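Local coordinates for protein sulfur oxygenase/reductase (Halothiobacillus neapolitanus, PDB 6QPA) that probably catalyses the oxygen-dependent oxidation and reduction of elemental sulfur at a mononuclear non-haem iron centre within a large assembly of 24 subunits, at residues K173-E176 / Q177-E181; E184-K187 / A188-G192; E258-S261 / P262-H266; Q280-N283 / N284-A288. All coordinates share one frame; numbering follows the deposited sequence.

Contact 1. Residues K173-E176 / Q177-E181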
# COMPACT_ATOMS: atom_id res chain seq x y z
N LYS A 173 -38.53 -60.96 -12.91
CA LYS A 173 -37.64 -62.11 -12.92
C LYS A 173 -36.60 -62.00 -14.01
O LYS A 173 -35.43 -62.35 -13.80
CB LYS A 173 -38.47 -63.40 -13.09
CG LYS A 173 -37.63 -64.66 -13.12
CD LYS A 173 -38.46 -65.91 -13.39
CE LYS A 173 -37.57 -67.15 -13.39
NZ LYS A 173 -38.32 -68.41 -13.64
N ALA A 174 -37.00 -61.55 -15.20
CA ALA A 174 -36.06 -61.35 -16.29
C ALA A 174 -35.01 -60.30 -15.93
O ALA A 174 -33.83 -60.46 -16.25
CB ALA A 174 -36.80 -60.99 -17.59
N PHE A 175 -35.44 -59.21 -15.29
CA PHE A 175 -34.49 -58.19 -14.84
C PHE A 175 -33.48 -58.79 -13.87
O PHE A 175 -32.27 -58.54 -13.98
CB PHE A 175 -35.21 -57.02 -14.17
CG PHE A 175 -34.29 -56.08 -13.45
CD1 PHE A 175 -33.68 -55.02 -14.12
CD2 PHE A 175 -33.98 -56.29 -12.11
CE1 PHE A 175 -32.79 -54.17 -13.46
CE2 PHE A 175 -33.08 -55.45 -11.44
CZ PHE A 175 -32.49 -54.38 -12.10
N GLU A 176 -33.97 -59.56 -12.89
CA GLU A 176 -33.08 -60.13 -11.90
C GLU A 176 -32.02 -61.01 -12.56
O GLU A 176 -30.83 -60.91 -12.24
CB GLU A 176 -33.89 -60.93 -10.87
CG GLU A 176 -34.76 -60.03 -10.00
CD GLU A 176 -35.66 -60.77 -9.03
OE1 GLU A 176 -35.54 -62.01 -8.92
OE2 GLU A 176 -36.48 -60.11 -8.34
N GLN A 177 -32.44 -61.83 -13.53
CA GLN A 177 -31.50 -62.69 -14.23
C GLN A 177 -30.53 -61.87 -15.08
O GLN A 177 -29.34 -62.17 -15.12
CB GLN A 177 -32.26 -63.70 -15.11
CG GLN A 177 -33.03 -64.71 -14.29
CD GLN A 177 -33.92 -65.61 -15.15
OE1 GLN A 177 -34.72 -65.12 -15.96
NE2 GLN A 177 -33.78 -66.91 -14.98
N GLY A 178 -31.04 -60.85 -15.78
CA GLY A 178 -30.17 -60.04 -16.62
C GLY A 178 -29.19 -59.20 -15.82
O GLY A 178 -28.03 -59.06 -16.19
N ALA A 179 -29.66 -58.61 -14.72
CA ALA A 179 -28.77 -57.85 -13.85
C ALA A 179 -27.71 -58.75 -13.24
O ALA A 179 -26.53 -58.39 -13.17
CB ALA A 179 -29.57 -57.15 -12.74
N THR A 180 -28.12 -59.95 -12.81
CA THR A 180 -27.16 -60.91 -12.28
C THR A 180 -26.09 -61.23 -13.31
O THR A 180 -24.90 -61.22 -13.00
CB THR A 180 -27.88 -62.19 -11.87
OG1 THR A 180 -28.75 -61.93 -10.76
CG2 THR A 180 -26.89 -63.29 -11.51
N GLU A 181 -26.50 -61.51 -14.55
CA GLU A 181 -25.49 -61.84 -15.57
C GLU A 181 -24.57 -60.65 -15.84
O GLU A 181 -23.36 -60.83 -15.97
CB GLU A 181 -26.18 -62.32 -16.86
CG GLU A 181 -25.16 -62.84 -17.87
CD GLU A 181 -25.78 -63.39 -19.16
OE1 GLU A 181 -27.02 -63.41 -19.31
OE2 GLU A 181 -24.98 -63.81 -20.03

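Contact 2. Residues E184-K187 / A188-G192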
# COMPACT_ATOMS: atom_id res chain seq x y z
N GLU A 184 -22.10 -60.28 -12.74
CA GLU A 184 -21.11 -61.35 -12.71
C GLU A 184 -20.05 -61.15 -13.78
O GLU A 184 -18.87 -61.45 -13.56
CB GLU A 184 -21.81 -62.70 -12.89
CG GLU A 184 -22.61 -63.08 -11.66
CD GLU A 184 -23.35 -64.40 -11.82
OE1 GLU A 184 -23.57 -64.83 -12.97
OE2 GLU A 184 -23.70 -65.00 -10.78
N TRP A 185 -20.45 -60.69 -14.97
CA TRP A 185 -19.48 -60.38 -16.01
C TRP A 185 -18.53 -59.29 -15.54
O TRP A 185 -17.31 -59.40 -15.67
CB TRP A 185 -20.19 -59.96 -17.29
CG TRP A 185 -19.35 -59.92 -18.57
CD1 TRP A 185 -19.33 -60.86 -19.56
CD2 TRP A 185 -18.46 -58.87 -19.01
NE1 TRP A 185 -18.49 -60.48 -20.58
CE2 TRP A 185 -17.94 -59.27 -20.28
CE3 TRP A 185 -18.06 -57.65 -18.48
CZ2 TRP A 185 -17.02 -58.48 -21.01
CZ3 TRP A 185 -17.13 -56.85 -19.21
CH2 TRP A 185 -16.64 -57.28 -20.47
N MET A 186 -19.09 -58.23 -14.95
CA MET A 186 -18.27 -57.11 -14.50
C MET A 186 -17.30 -57.52 -13.41
O MET A 186 -16.12 -57.15 -13.46
CB MET A 186 -19.17 -55.98 -14.01
CG MET A 186 -19.97 -55.34 -15.13
SD MET A 186 -21.20 -54.12 -14.62
CE MET A 186 -20.18 -52.91 -13.88
N LYS A 187 -17.75 -58.33 -12.44
CA LYS A 187 -16.84 -58.71 -11.36
C LYS A 187 -15.73 -59.60 -11.89
O LYS A 187 -14.61 -59.56 -11.38
CB LYS A 187 -17.59 -59.40 -10.21
CG LYS A 187 -16.73 -59.62 -8.95
CD LYS A 187 -17.57 -59.52 -7.67
CE LYS A 187 -16.77 -59.79 -6.38
NZ LYS A 187 -16.13 -61.14 -6.38
N ALA A 188 -16.01 -60.38 -12.93
CA ALA A 188 -14.99 -61.22 -13.52
C ALA A 188 -14.04 -60.46 -14.44
O ALA A 188 -12.90 -60.88 -14.61
CB ALA A 188 -15.66 -62.35 -14.31
N ASN A 189 -14.46 -59.35 -15.04
CA ASN A 189 -13.72 -58.78 -16.16
C ASN A 189 -13.33 -57.31 -16.04
O ASN A 189 -12.60 -56.82 -16.91
CB ASN A 189 -14.51 -58.96 -17.46
CG ASN A 189 -14.61 -60.42 -17.88
OD1 ASN A 189 -13.60 -61.09 -18.04
ND2 ASN A 189 -15.82 -60.93 -18.01
N VAL A 190 -13.84 -56.56 -15.07
CA VAL A 190 -13.66 -55.11 -15.05
C VAL A 190 -12.75 -54.75 -13.89
O VAL A 190 -13.00 -55.21 -12.76
CB VAL A 190 -15.01 -54.37 -14.95
CG1 VAL A 190 -14.79 -52.87 -14.95
CG2 VAL A 190 -15.90 -54.79 -16.09
N PRO A 191 -11.68 -53.98 -14.11
CA PRO A 191 -10.74 -53.70 -13.01
C PRO A 191 -11.41 -52.92 -11.90
O PRO A 191 -12.26 -52.05 -12.14
CB PRO A 191 -9.62 -52.88 -13.68
CG PRO A 191 -10.09 -52.57 -15.07
CD PRO A 191 -11.18 -53.51 -15.42
N GLY A 192 -11.04 -53.25 -10.66
CA GLY A 192 -11.49 -52.48 -9.51
C GLY A 192 -12.88 -52.78 -9.04
O GLY A 192 -13.39 -52.06 -8.17
O HOH W 1 -12.87 -57.62 -11.81

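Contact 3. Residues E258-S261 / P262-H266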
# COMPACT_ATOMS: atom_id res chain seq x y z
N GLU A 258 -19.80 -51.94 -5.48
CA GLU A 258 -18.65 -51.38 -4.80
C GLU A 258 -17.45 -51.42 -5.73
O GLU A 258 -17.26 -52.37 -6.49
CB GLU A 258 -18.37 -52.13 -3.49
CG GLU A 258 -19.61 -52.19 -2.64
CD GLU A 258 -19.38 -52.58 -1.20
OE1 GLU A 258 -20.34 -52.41 -0.43
OE2 GLU A 258 -18.29 -53.05 -0.81
N TRP A 259 -16.67 -50.34 -5.68
CA TRP A 259 -15.54 -50.13 -6.56
C TRP A 259 -14.37 -49.59 -5.75
O TRP A 259 -14.56 -48.95 -4.71
CB TRP A 259 -15.87 -49.13 -7.68
CG TRP A 259 -16.98 -49.54 -8.59
CD1 TRP A 259 -18.31 -49.25 -8.45
CD2 TRP A 259 -16.87 -50.30 -9.79
NE1 TRP A 259 -19.03 -49.78 -9.49
CE2 TRP A 259 -18.17 -50.44 -10.33
CE3 TRP A 259 -15.80 -50.90 -10.46
CZ2 TRP A 259 -18.42 -51.14 -11.53
CZ3 TRP A 259 -16.05 -51.60 -11.66
CH2 TRP A 259 -17.36 -51.71 -12.18
N GLU A 260 -13.17 -49.80 -6.28
CA GLU A 260 -11.97 -49.33 -5.59
C GLU A 260 -11.99 -47.82 -5.36
O GLU A 260 -11.53 -47.35 -4.32
CB GLU A 260 -10.72 -49.71 -6.38
CG GLU A 260 -9.43 -49.14 -5.77
CD GLU A 260 -8.17 -49.71 -6.40
OE1 GLU A 260 -7.27 -48.91 -6.71
OE2 GLU A 260 -8.05 -50.95 -6.54
N SER A 261 -12.50 -47.06 -6.33
CA SER A 261 -12.39 -45.60 -6.32
C SER A 261 -13.47 -45.05 -7.24
O SER A 261 -14.08 -45.79 -8.01
CB SER A 261 -11.00 -45.16 -6.80
OG SER A 261 -10.90 -45.32 -8.21
N PRO A 262 -13.74 -43.74 -7.18
CA PRO A 262 -14.72 -43.18 -8.14
C PRO A 262 -14.31 -43.36 -9.59
O PRO A 262 -15.17 -43.61 -10.44
CB PRO A 262 -14.81 -41.70 -7.73
CG PRO A 262 -14.41 -41.70 -6.25
CD PRO A 262 -13.32 -42.75 -6.17
N GLU A 263 -13.01 -43.27 -9.90
CA GLU A 263 -12.53 -43.46 -11.27
C GLU A 263 -12.77 -44.89 -11.76
O GLU A 263 -13.20 -45.10 -12.90
CB GLU A 263 -11.04 -43.10 -11.34
CG GLU A 263 -10.70 -41.63 -10.98
CD GLU A 263 -10.80 -41.24 -9.46
OE1 GLU A 263 -10.66 -42.09 -8.56
OE2 GLU A 263 -11.04 -40.04 -9.18
N HIS A 264 -12.52 -45.90 -10.91
CA HIS A 264 -12.82 -47.27 -11.30
C HIS A 264 -14.31 -47.47 -11.51
O HIS A 264 -14.73 -48.22 -12.40
CB HIS A 264 -12.30 -48.24 -10.25
CG HIS A 264 -10.81 -48.28 -10.18
ND1 HIS A 264 -10.09 -47.53 -9.28
CD2 HIS A 264 -9.90 -48.94 -10.92
CE1 HIS A 264 -8.80 -47.74 -9.46
NE2 HIS A 264 -8.66 -48.59 -10.45
N ALA A 265 -15.13 -46.81 -10.67
CA ALA A 265 -16.59 -46.90 -10.81
C ALA A 265 -17.06 -46.29 -12.12
O ALA A 265 -17.93 -46.85 -12.82
CB ALA A 265 -17.27 -46.20 -9.62
N HIS A 266 -16.54 -45.10 -12.45
CA HIS A 266 -16.96 -44.40 -13.66
C HIS A 266 -16.58 -45.19 -14.90
O HIS A 266 -17.43 -45.49 -15.76
CB HIS A 266 -16.34 -43.01 -13.69
CG HIS A 266 -16.73 -42.21 -14.90
ND1 HIS A 266 -15.81 -41.75 -15.83
CD2 HIS A 266 -17.94 -41.82 -15.35
CE1 HIS A 266 -16.45 -41.10 -16.78
NE2 HIS A 266 -17.74 -41.12 -16.51
O HOH W 2 -8.26 -43.87 -8.71

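Contact 4. Residues Q280-N283 / N284-A288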
# COMPACT_ATOMS: atom_id res chain seq x y z
N GLN A 280 -24.50 -56.34 -25.01
CA GLN A 280 -25.64 -57.18 -25.38
C GLN A 280 -26.33 -57.74 -24.14
O GLN A 280 -27.56 -57.73 -24.05
CB GLN A 280 -25.19 -58.35 -26.27
CG GLN A 280 -24.39 -57.97 -27.50
CD GLN A 280 -24.98 -56.78 -28.22
OE1 GLN A 280 -26.14 -56.80 -28.59
NE2 GLN A 280 -24.17 -55.74 -28.42
N ILE A 281 -25.55 -58.22 -23.17
CA ILE A 281 -26.09 -58.75 -21.93
C ILE A 281 -26.91 -57.69 -21.21
O ILE A 281 -28.05 -57.93 -20.81
CB ILE A 281 -24.95 -59.27 -21.04
CG1 ILE A 281 -24.26 -60.48 -21.68
CG2 ILE A 281 -25.43 -59.52 -19.60
CD1 ILE A 281 -22.93 -60.85 -21.05
N HIS A 282 -26.35 -56.48 -21.07
CA HIS A 282 -27.03 -55.44 -20.31
C HIS A 282 -28.22 -54.88 -21.09
O HIS A 282 -29.29 -54.66 -20.51
CB HIS A 282 -26.03 -54.32 -19.94
CG HIS A 282 -26.60 -53.26 -19.02
ND1 HIS A 282 -26.81 -51.96 -19.42
CD2 HIS A 282 -26.94 -53.31 -17.71
CE1 HIS A 282 -27.28 -51.25 -18.40
NE2 HIS A 282 -27.38 -52.05 -17.36
N ASN A 283 -28.05 -54.66 -22.40
CA ASN A 283 -29.17 -54.18 -23.20
C ASN A 283 -30.35 -55.13 -23.11
O ASN A 283 -31.48 -54.71 -22.83
CB ASN A 283 -28.75 -54.00 -24.67
CG ASN A 283 -27.97 -52.71 -24.90
OD1 ASN A 283 -27.69 -51.98 -23.95
ND2 ASN A 283 -27.63 -52.42 -26.14
N ASN A 284 -30.11 -56.43 -23.33
CA ASN A 284 -31.21 -57.38 -23.40
C ASN A 284 -31.70 -57.83 -22.02
O ASN A 284 -32.89 -58.10 -21.85
CB ASN A 284 -30.79 -58.58 -24.24
CG ASN A 284 -30.51 -58.18 -25.67
OD1 ASN A 284 -31.25 -57.38 -26.25
ND2 ASN A 284 -29.44 -58.70 -26.23
N GLY A 285 -30.81 -57.90 -21.05
CA GLY A 285 -31.17 -58.41 -19.75
C GLY A 285 -31.58 -57.35 -18.76
O GLY A 285 -32.25 -57.68 -17.78
N VAL A 286 -31.21 -56.08 -18.98
CA VAL A 286 -31.54 -55.03 -18.02
C VAL A 286 -32.33 -53.92 -18.70
O VAL A 286 -33.49 -53.67 -18.34
CB VAL A 286 -30.27 -54.46 -17.34
CG1 VAL A 286 -30.64 -53.26 -16.43
CG2 VAL A 286 -29.56 -55.54 -16.53
N LEU A 287 -31.74 -53.25 -19.69
CA LEU A 287 -32.38 -52.07 -20.26
C LEU A 287 -33.75 -52.38 -20.87
O LEU A 287 -34.64 -51.52 -20.85
CB LEU A 287 -31.47 -51.41 -21.31
CG LEU A 287 -30.15 -50.78 -20.81
CD1 LEU A 287 -29.44 -50.02 -21.92
CD2 LEU A 287 -30.39 -49.85 -19.64
N ALA A 288 -33.91 -53.57 -21.44
CA ALA A 288 -35.15 -53.97 -22.08
C ALA A 288 -36.31 -54.12 -21.11
O ALA A 288 -37.45 -54.20 -21.57
CB ALA A 288 -34.95 -55.30 -22.83

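Contact 1. Residues K173-E176 / Q177-E181
This is a local contact between successive turns in the first half of helix 172-189, with Phe175 meeting Ala179 on the buried side and Lys173 meeting Gln177 on the exposed side. The methyl group of Ala179 lies over one face of the Phe175 ring, offset toward its rim, and makes a CH-pi contact in which CB stands 4.3 Å from the ring centroid. CG of Phe175 is anti to the backbone N (chi1 168°), and this brings the ring over the turn that follows. Alanine suits position 179 because a single methyl sits over the ring and is small enough to lie close to strand 193-204 and helix 276-287. That neighbourhood belongs to a helix-on-sheet layer, consistent with the alpha/beta barrel clan of this family: Ala179 also touches Ile198, and both it and Phe175 reach Val286. Beneath the side chains run the regular i to i+4 bonds, among them Ala179 N to Phe175 O at 2.7 Å. The Glu176 carbonyl is gripped twice, by Thr180 N at 2.9 Å and Thr180 OG1 at 2.7 Å, from opposite faces of its plane, which gives the hydroxyl a partner within its own helix. The Glu176 carboxylate turns elsewhere, OE2 bonding to the hydroxyl of Tyr253. On the solvent side the extended Lys173 chain passes Gln177 obliquely, Lys173 CG coming 4.1 Å from Gln177 OE1.

Contact 2. Residues E184-K187 / A188-G192
Ala188 N bonds to Glu184 O at 3.1 Å, continuing the regular ladder of helix 172-189 into its last turn; alanine, a good helix former, suits this exposed face, its CB lying by the Glu184 carbonyl. Asn189 comes next and lies across the Trp185 indole. Its ND2 sits 3.4 Å above the ring plane, over the centre of the ring system, while CB makes a CH-pi contact 3.9 Å from the centroid of the six-membered ring. Amide and indole planes are 56° apart, so the amide does not stack flat. With CG anti to the carbonyl carbon (chi1 -68°), the Asn189 amide is directed back along the helix, where ND2 also gives Trp185 O a weak bond. OD1 is held by Lys310 of the second subunit. The helix ends at Asn189; Val190 is the first residue to leave helical torsions. The Met186 carbonyl receives both Val190 N at 2.9 Å and Asn189 N at 3.2 Å, the latter from above the carbonyl plane. A water lies 2.6 Å from Lys187 O and 2.6 Å from Val190 O, bridging the carbonyls across the helix end. The branched Val190 side chain uses CG2 to touch Trp185 CZ3 at 3.9 Å and Met186 CB. Around this C-terminal turn, Trp185 and Met186 rest on Leu278 of helix 276-287, Lys187 pairs with Asp125, and Met186 and Val190 pack against Trp259 of strand 251-259.

Contact 3. Residues E258-S261 / P262-H266
Trp259 and Ala265 meet where strand 251-259 turns into helix 262-269, a junction with Ser261 as the N-cap and Pro262 in the first turn, a place proline tolerates because no backbone N-H is needed there. The tight part is the indole. Ala265 lies over one face of it, CA only 3.5 Å from the centroid of the five-membered ring in a CH-pi contact, with CB 3.4 Å from Trp259 CD1. Further along the same face the His264 carbonyl oxygen sits above the rim, 3.5 Å from Trp259 CE3. The small side chain of Ala265 suits this close approach. A leucine in place of Trp259 would probably lose the indole that Ala265 and the His264 carbonyl lie over, and the six-membered ring that Met186 and Val190 touch at the end of helix 172-189. The loose side is at Glu263, which is exposed; a water, 3.0 Å from its OE1, links it to Ser261 OG. Facing the second subunit, Glu260 slants past His264, its OE2 bonding to Thr133 and Ser131 of that subunit. Ser261 O accepts Ala265 N at 3.0 Å, the first helical bond from the cap residue. With OG placed between the backbone N and carbonyl carbon (chi1 74°), the hydroxyl meets the edge of the imidazole near its plane, Ser261 OG and His264 ND1 sharing a hydrogen bond of 2.6 Å.

Contact 4. Residues Q280-N283 / N284-A288
The carbonyl oxygen of His282 is gripped by two backbone donors, Val286 N at 2.8 Å and Leu287 N at 2.9 Å. The Leu287 bond lies in the carbonyl plane, whereas Val286 N approaches tilted 34° from it. The imidazole lies alongside the same two residues, which meet it from one side: CD2 of His282 comes 3.5 Å from Val286 CB, and CE1 of His282 lies 3.6 Å from Leu287 CD2. CG of His282 is anti to the backbone N (chi1 -174°), which carries the ring forward over the following turn. An alanine here would probably take away the ring that both branched side chains touch, opening a gap beside them. Leu287 also extends CD1 to 3.3 Å from Asn283 OD1; both residues pack on Met218 of the third subunit. Gly285 N bonds to Ile281 O at 2.8 Å, and glycine is apt there because a beta carbon would run into that same oxygen. On the inner side, Val286 and His282 touch Thr182 of helix 172-189. Ala288 N closes with a weak bond to Asn283 O at 3.0 Å, again five residues on, the widened pi-type turn characteristic of a helix that bulges near its C-terminal end.

Overall arrangement
All four contacts are local and lie in series along the chain; none nests in or crosses another, and each spans only a turn or cap rather than closing a long loop. Contacts 1 and 2 follow one another on helix 172-189, the second at the point where the chain turns toward strand 193-204. Contact 3 joins strand 251-259 to helix 262-269 and returns to contact 2, about 12 Å away between centres, where Gly192 O probably bonds to Glu260 N. Contact 4 lies on helix 276-287, which packs beside contact 1, centres about 9 Å apart. Contacts 2 and 3 both meet the second subunit; contact 4 meets the third.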